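Local structure of putative uncharacterized protein (3P43) at residues Val33-Asp38 and Asp45-Met50; Gly52-Trp57 and His79-Ala84. The protein is probably a manganese-dependent DNA repair phosphoesterase of the LigD 3'-phosphoesterase superfamily, acting on DNA 3' ends. All coordinates share one frame; numbering follows the deposited sequence.

How the interactions relate
From the N terminus, strand 31-38 runs out, turns, and comes back as strand 42-50; interaction 1 zips this hairpin and closes a six-residue loop that carries His-43, the third manganese ligand. The chain then turns again into strand 53-59 and leaves by a longer excursion of 21 residues, which interaction 2 closes where 79-84 returns to 52-57. The two loops follow one another in series, neither enclosing nor crossing the other. They meet through neighbouring strands 42-50 and 53-59, where Phe-46 N lies 2.8 Å from Trp-57 O, and through Arg-47, which packs against His-79 and Tyr-83. Together they tie four consecutive strands of the antiparallel barrel into one sheet, with the metal site at the turn end of the first two.

Interaction 1. Residues Val33-Asp38 and Asp45-Met50; sequences VVQRHD and DFRLEM. With MN (manganese (II) ion), chain B.
The guanidinium of Arg-47 takes Gln-35 OE1 at its edge, in plane, while CB of Asp-45, two residues back on the same strand, sits over one face, offset toward the rim. NE (2.8 Å) and NH2 (3.1 Å) of Arg-47 both grip Gln-35 OE1, side-on, with the amide plane turned 83° from the guanidinium. Val-33 CG1 packs alongside the arginine's aliphatic stem, 3.5 Å from Arg-47 CB; a long, flexible residue suits this place because its stem is apolar and its tip polar. Gln-35 NE2 bonds to Tyr-83 O and Phe-86 O, which fixes the amide's rotation. At the edge of the Phe-46 ring lies Val-34 CG2, an apolar pair on the opposite face of the sheet. The His-37 ring, with CG anti to the backbone N (chi1 -170°), is inclined 50° to the Asp-45 carboxylate, and both reach manganese, through His-37 ND1 at 2.4 Å and Asp-45 OD2 at 2.2 Å. His-37 NE2 is held by Ala-97 O. Between the backbones, Asp-45 N donates to Gln-35 O (2.7 Å). This is an antiparallel beta hairpin whose turn end, with His-43 in the connection, builds the manganese site of the LigD phosphoesterase barrel.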
loop_
_atom_site.group_PDB
_atom_site.type_symbol
_atom_site.label_atom_id
_atom_site.label_comp_id
_atom_site.label_asym_id
_atom_site.label_seq_id
_atom_site.Cartn_x
_atom_site.Cartn_y
_atom_site.Cartn_z
ATOM N N VAL A 33 -0.091 -6.210 2.468
ATOM C CA VAL A 33 0.296 -6.825 1.207
ATOM C C VAL A 33 0.732 -5.745 0.230
ATOM O O VAL A 33 0.248 -4.611 0.270
ATOM C CB VAL A 33 -0.843 -7.665 0.589
ATOM C CG1 VAL A 33 -1.956 -6.767 0.098
ATOM C CG2 VAL A 33 -0.318 -8.537 -0.554
ATOM N N VAL A 34 1.684 -6.099 -0.620
ATOM C CA VAL A 34 2.081 -5.247 -1.718
ATOM C C VAL A 34 1.910 -6.056 -2.998
ATOM O O VAL A 34 2.548 -7.092 -3.184
ATOM C CB VAL A 34 3.538 -4.793 -1.585
ATOM C CG1 VAL A 34 3.963 -4.026 -2.833
ATOM C CG2 VAL A 34 3.729 -3.950 -0.338
ATOM N N GLN A 35 1.029 -5.587 -3.868
ATOM C CA GLN A 35 0.815 -6.233 -5.153
ATOM C C GLN A 35 1.321 -5.354 -6.292
ATOM O O GLN A 35 0.909 -4.200 -6.437
ATOM C CB GLN A 35 -0.671 -6.564 -5.343
ATOM C CG GLN A 35 -1.104 -7.880 -4.688
ATOM C CD GLN A 35 -2.587 -7.914 -4.371
ATOM O OE1 GLN A 35 -3.197 -6.876 -4.130
ATOM N NE2 GLN A 35 -3.170 -9.113 -4.356
ATOM N N ARG A 36 2.231 -5.902 -7.086
ATOM C CA ARG A 36 2.629 -5.271 -8.327
ATOM C C ARG A 36 1.471 -5.415 -9.294
ATOM O O ARG A 36 1.039 -6.528 -9.587
ATOM C CB ARG A 36 3.867 -5.945 -8.906
ATOM C CG ARG A 36 4.484 -5.177 -10.060
ATOM C CD ARG A 36 5.682 -5.903 -10.630
ATOM N NE ARG A 36 5.293 -7.064 -11.423
ATOM C CZ ARG A 36 6.008 -8.181 -11.512
ATOM N NH1 ARG A 36 7.147 -8.296 -10.847
ATOM N NH2 ARG A 36 5.579 -9.190 -12.261
ATOM N N HIS A 37 0.962 -4.291 -9.779
ATOM C CA HIS A 37 -0.209 -4.307 -10.644
ATOM C C HIS A 37 0.162 -3.808 -12.036
ATOM O O HIS A 37 0.481 -2.637 -12.216
ATOM C CB HIS A 37 -1.322 -3.452 -10.039
ATOM C CG HIS A 37 -2.641 -3.597 -10.727
ATOM N ND1 HIS A 37 -3.719 -2.786 -10.448
ATOM C CD2 HIS A 37 -3.058 -4.458 -11.687
ATOM C CE1 HIS A 37 -4.743 -3.140 -11.203
ATOM N NE2 HIS A 37 -4.369 -4.154 -11.962
ATOM N N ASP A 38 0.140 -4.710 -13.011
ATOM C CA ASP A 38 0.417 -4.353 -14.398
ATOM C C ASP A 38 -0.883 -3.978 -15.108
ATOM O O ASP A 38 -1.562 -4.836 -15.663
ATOM C CB ASP A 38 1.092 -5.525 -15.118
ATOM C CG ASP A 38 1.781 -5.102 -16.413
ATOM O OD1 ASP A 38 1.659 -3.920 -16.793
ATOM O OD2 ASP A 38 2.450 -5.952 -17.045
ATOM N N ASP A 45 0.375 -1.685 -5.608
ATOM C CA ASP A 45 -0.709 -1.437 -4.678
ATOM C C ASP A 45 -0.260 -1.845 -3.284
ATOM O O ASP A 45 0.141 -2.987 -3.052
ATOM C CB ASP A 45 -1.974 -2.171 -5.112
ATOM C CG ASP A 45 -2.562 -1.593 -6.380
ATOM O OD1 ASP A 45 -2.859 -0.382 -6.395
ATOM O OD2 ASP A 45 -2.725 -2.337 -7.363
ATOM N N PHE A 46 -0.287 -0.874 -2.377
ATOM C CA PHE A 46 0.090 -1.080 -0.991
ATOM C C PHE A 46 -1.180 -1.137 -0.137
ATOM O O PHE A 46 -1.979 -0.204 -0.148
ATOM C CB PHE A 46 1.007 0.059 -0.524
ATOM C CG PHE A 46 1.378 -0.026 0.920
ATOM C CD1 PHE A 46 2.328 -0.935 1.351
ATOM C CD2 PHE A 46 0.771 0.794 1.850
ATOM C CE1 PHE A 46 2.664 -1.023 2.681
ATOM C CE2 PHE A 46 1.108 0.712 3.184
ATOM C CZ PHE A 46 2.052 -0.201 3.602
ATOM N N ARG A 47 -1.365 -2.234 0.590
ATOM C CA ARG A 47 -2.606 -2.460 1.325
ATOM C C ARG A 47 -2.366 -2.807 2.787
ATOM O O ARG A 47 -1.520 -3.641 3.107
ATOM C CB ARG A 47 -3.409 -3.590 0.683
ATOM C CG ARG A 47 -3.601 -3.469 -0.814
ATOM C CD ARG A 47 -4.528 -4.562 -1.304
ATOM N NE ARG A 47 -4.377 -4.792 -2.728
ATOM C CZ ARG A 47 -4.918 -4.024 -3.663
ATOM N NH1 ARG A 47 -5.648 -2.974 -3.312
ATOM N NH2 ARG A 47 -4.726 -4.306 -4.945
ATOM N N LEU A 48 -3.139 -2.177 3.666
ATOM C CA LEU A 48 -3.068 -2.431 5.101
ATOM C C LEU A 48 -4.410 -2.948 5.591
ATOM O O LEU A 48 -5.458 -2.373 5.277
ATOM C CB LEU A 48 -2.746 -1.143 5.861
ATOM C CG LEU A 48 -1.359 -0.525 5.722
ATOM C CD1 LEU A 48 -1.341 0.854 6.368
ATOM C CD2 LEU A 48 -0.296 -1.426 6.337
ATOM N N GLU A 49 -4.386 -4.029 6.360
ATOM C CA GLU A 49 -5.616 -4.538 6.951
ATOM C C GLU A 49 -6.052 -3.628 8.083
ATOM O O GLU A 49 -5.346 -3.482 9.082
ATOM C CB GLU A 49 -5.456 -5.964 7.475
ATOM C CG GLU A 49 -6.693 -6.456 8.222
ATOM C CD GLU A 49 -6.543 -7.860 8.771
ATOM O OE1 GLU A 49 -5.608 -8.571 8.344
ATOM O OE2 GLU A 49 -7.366 -8.253 9.626
ATOM N N MET A 50 -7.207 -2.999 7.899
ATOM C CA MET A 50 -7.848 -2.197 8.927
ATOM C C MET A 50 -9.325 -2.549 8.933
ATOM O O MET A 50 -9.944 -2.647 7.874
ATOM C CB MET A 50 -7.704 -0.708 8.603
ATOM C CG MET A 50 -6.289 -0.260 8.286
ATOM S SD MET A 50 -5.532 0.624 9.659
ATOM C CE MET A 50 -3.980 1.119 8.935
HETATM MN MN MN B . -3.738 -1.004 -8.839
#

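Interaction 2. Residues Gly52-Trp57 and His79-Ala84; sequences GVLKSW and HPLAYA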
loop_
_atom_site.group_PDB
_atom_site.type_symbol
_atom_site.label_atom_id
_atom_site.label_comp_id
_atom_site.label_asym_id
_atom_site.label_seq_id
_atom_site.Cartn_x
_atom_site.Cartn_y
_atom_site.Cartn_z
ATOM N N GLY A 52 -11.126 -5.082 9.145
ATOM C CA GLY A 52 -11.596 -6.207 8.355
ATOM C C GLY A 52 -11.449 -6.074 6.850
ATOM O O GLY A 52 -11.664 -7.044 6.123
ATOM N N VAL A 53 -11.100 -4.880 6.371
ATOM C CA VAL A 53 -10.822 -4.705 4.950
ATOM C C VAL A 53 -9.373 -4.282 4.704
ATOM O O VAL A 53 -8.605 -4.082 5.644
ATOM C CB VAL A 53 -11.790 -3.701 4.264
ATOM C CG1 VAL A 53 -13.230 -4.162 4.409
ATOM C CG2 VAL A 53 -11.596 -2.284 4.807
ATOM N N LEU A 54 -9.006 -4.164 3.434
ATOM C CA LEU A 54 -7.669 -3.739 3.061
ATOM C C LEU A 54 -7.696 -2.295 2.581
ATOM O O LEU A 54 -8.112 -2.018 1.456
ATOM C CB LEU A 54 -7.113 -4.641 1.955
ATOM C CG LEU A 54 -6.784 -6.088 2.335
ATOM C CD1 LEU A 54 -6.447 -6.915 1.098
ATOM C CD2 LEU A 54 -5.643 -6.122 3.327
ATOM N N LYS A 55 -7.265 -1.370 3.433
ATOM C CA LYS A 55 -7.152 0.027 3.024
ATOM C C LYS A 55 -5.995 0.098 2.037
ATOM O O LYS A 55 -4.929 -0.469 2.293
ATOM C CB LYS A 55 -6.897 0.933 4.233
ATOM C CG LYS A 55 -7.121 2.422 3.960
ATOM C CD LYS A 55 -6.839 3.260 5.208
ATOM C CE LYS A 55 -6.897 4.752 4.911
ATOM N NZ LYS A 55 -8.241 5.181 4.436
ATOM N N SER A 56 -6.196 0.786 0.915
ATOM C CA SER A 56 -5.293 0.621 -0.225
ATOM C C SER A 56 -4.775 1.914 -0.843
ATOM O O SER A 56 -5.484 2.924 -0.884
ATOM C CB SER A 56 -5.973 -0.223 -1.309
ATOM O OG SER A 56 -6.242 -1.528 -0.837
ATOM N N TRP A 57 -3.538 1.858 -1.333
ATOM C CA TRP A 57 -2.909 2.974 -2.035
ATOM C C TRP A 57 -2.201 2.469 -3.282
ATOM O O TRP A 57 -1.566 1.413 -3.252
ATOM C CB TRP A 57 -1.866 3.673 -1.155
ATOM C CG TRP A 57 -2.403 4.409 0.047
ATOM C CD1 TRP A 57 -2.645 5.747 0.148
ATOM C CD2 TRP A 57 -2.727 3.845 1.326
ATOM N NE1 TRP A 57 -3.108 6.052 1.408
ATOM C CE2 TRP A 57 -3.166 4.900 2.150
ATOM C CE3 TRP A 57 -2.683 2.547 1.855
ATOM C CZ2 TRP A 57 -3.573 4.698 3.469
ATOM C CZ3 TRP A 57 -3.088 2.348 3.162
ATOM C CH2 TRP A 57 -3.522 3.419 3.956
ATOM N N HIS A 79 -10.284 -2.993 -0.548
ATOM C CA HIS A 79 -10.410 -4.308 -1.151
ATOM C C HIS A 79 -10.767 -5.284 -0.059
ATOM O O HIS A 79 -10.432 -5.053 1.103
ATOM C CB HIS A 79 -9.095 -4.724 -1.806
ATOM C CG HIS A 79 -8.816 -4.019 -3.093
ATOM N ND1 HIS A 79 -8.733 -2.646 -3.185
ATOM C CD2 HIS A 79 -8.608 -4.493 -4.343
ATOM C CE1 HIS A 79 -8.481 -2.306 -4.437
ATOM N NE2 HIS A 79 -8.399 -3.408 -5.159
ATOM N N PRO A 80 -11.450 -6.381 -0.421
ATOM C CA PRO A 80 -11.732 -7.417 0.570
ATOM C C PRO A 80 -10.431 -8.068 1.022
ATOM O O PRO A 80 -9.465 -8.139 0.264
ATOM C CB PRO A 80 -12.605 -8.414 -0.201
ATOM C CG PRO A 80 -12.266 -8.187 -1.636
ATOM C CD PRO A 80 -11.971 -6.727 -1.756
ATOM N N LEU A 81 -10.419 -8.532 2.263
ATOM C CA LEU A 81 -9.241 -9.121 2.875
ATOM C C LEU A 81 -8.656 -10.264 2.045
ATOM O O LEU A 81 -7.436 -10.413 1.947
ATOM C CB LEU A 81 -9.598 -9.601 4.282
ATOM C CG LEU A 81 -8.507 -9.650 5.350
ATOM C CD1 LEU A 81 -7.515 -8.521 5.169
ATOM C CD2 LEU A 81 -9.153 -9.584 6.727
ATOM N N ALA A 82 -9.530 -11.056 1.430
ATOM C CA ALA A 82 -9.103 -12.225 0.664
ATOM C C ALA A 82 -8.239 -11.853 -0.542
ATOM O O ALA A 82 -7.564 -12.704 -1.127
ATOM C CB ALA A 82 -10.308 -13.038 0.229
ATOM N N TYR A 83 -8.263 -10.577 -0.907
ATOM C CA TYR A 83 -7.487 -10.094 -2.036
ATOM C C TYR A 83 -5.991 -10.120 -1.731
ATOM O O TYR A 83 -5.170 -10.109 -2.644
ATOM C CB TYR A 83 -7.926 -8.682 -2.417
ATOM C CG TYR A 83 -7.706 -8.350 -3.875
ATOM C CD1 TYR A 83 -8.472 -8.950 -4.862
ATOM C CD2 TYR A 83 -6.739 -7.435 -4.263
ATOM C CE1 TYR A 83 -8.277 -8.653 -6.197
ATOM C CE2 TYR A 83 -6.540 -7.126 -5.590
ATOM C CZ TYR A 83 -7.313 -7.738 -6.554
ATOM O OH TYR A 83 -7.122 -7.438 -7.881
ATOM N N ALA A 84 -5.641 -10.161 -0.448
ATOM C CA ALA A 84 -4.239 -10.236 -0.040
ATOM C C ALA A 84 -3.577 -11.515 -0.554
ATOM O O ALA A 84 -2.351 -11.634 -0.577
ATOM C CB ALA A 84 -4.120 -10.148 1.470
HETATM O O HOH W 1 -13.090 -8.162 3.533
#
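Leu-54 and His-79 face each other as an antiparallel hydrogen-bonded pair, Leu-54 N donating to His-79 O at 2.9 Å and His-79 N to Leu-54 O at 3.1 Å. They close a beta hairpin of the barrel, strands 53-59 and 70-80, just where the second strand gives way to a 3-10 turn at 81-84. Leu-54 fills the angle between strand and turn, a place suited to a branched apolar side chain because its two methyls can meet different walls. With CG anti to the carbonyl carbon (chi1 -69°), CD2 meets Leu-81 CD1 at 3.6 Å, the two leucines crossing at about a right angle, whereas CD1 reaches into the turn, 4.0 Å from Ala-84 CB. A small alanine there leaves room for that methyl. The turn is itself held by backbone bonds such as Tyr-83 N to Pro-80 O.

On the same side of the hairpin as Leu-54, His-79 lays CD2 over one face of the Tyr-83 ring, offset toward the rim; its ND1 bonds to Glu-77 O, and its side chain lies about 6 Å from the manganese. Ser-56 OG donates to Leu-54 O and also bonds to Arg-47 NH1, linking this hairpin to the neighbouring strand. Leu-54 O thus accepts twice, from Ser-56 OG and His-79 N on opposite faces of its plane. Gly-52, whose positive phi (81°) favours glycine, turns its carbonyl toward the start of the 3-10 segment, where a water donates to Gly-52 O and accepts from Leu-81 N at 3.0 Å.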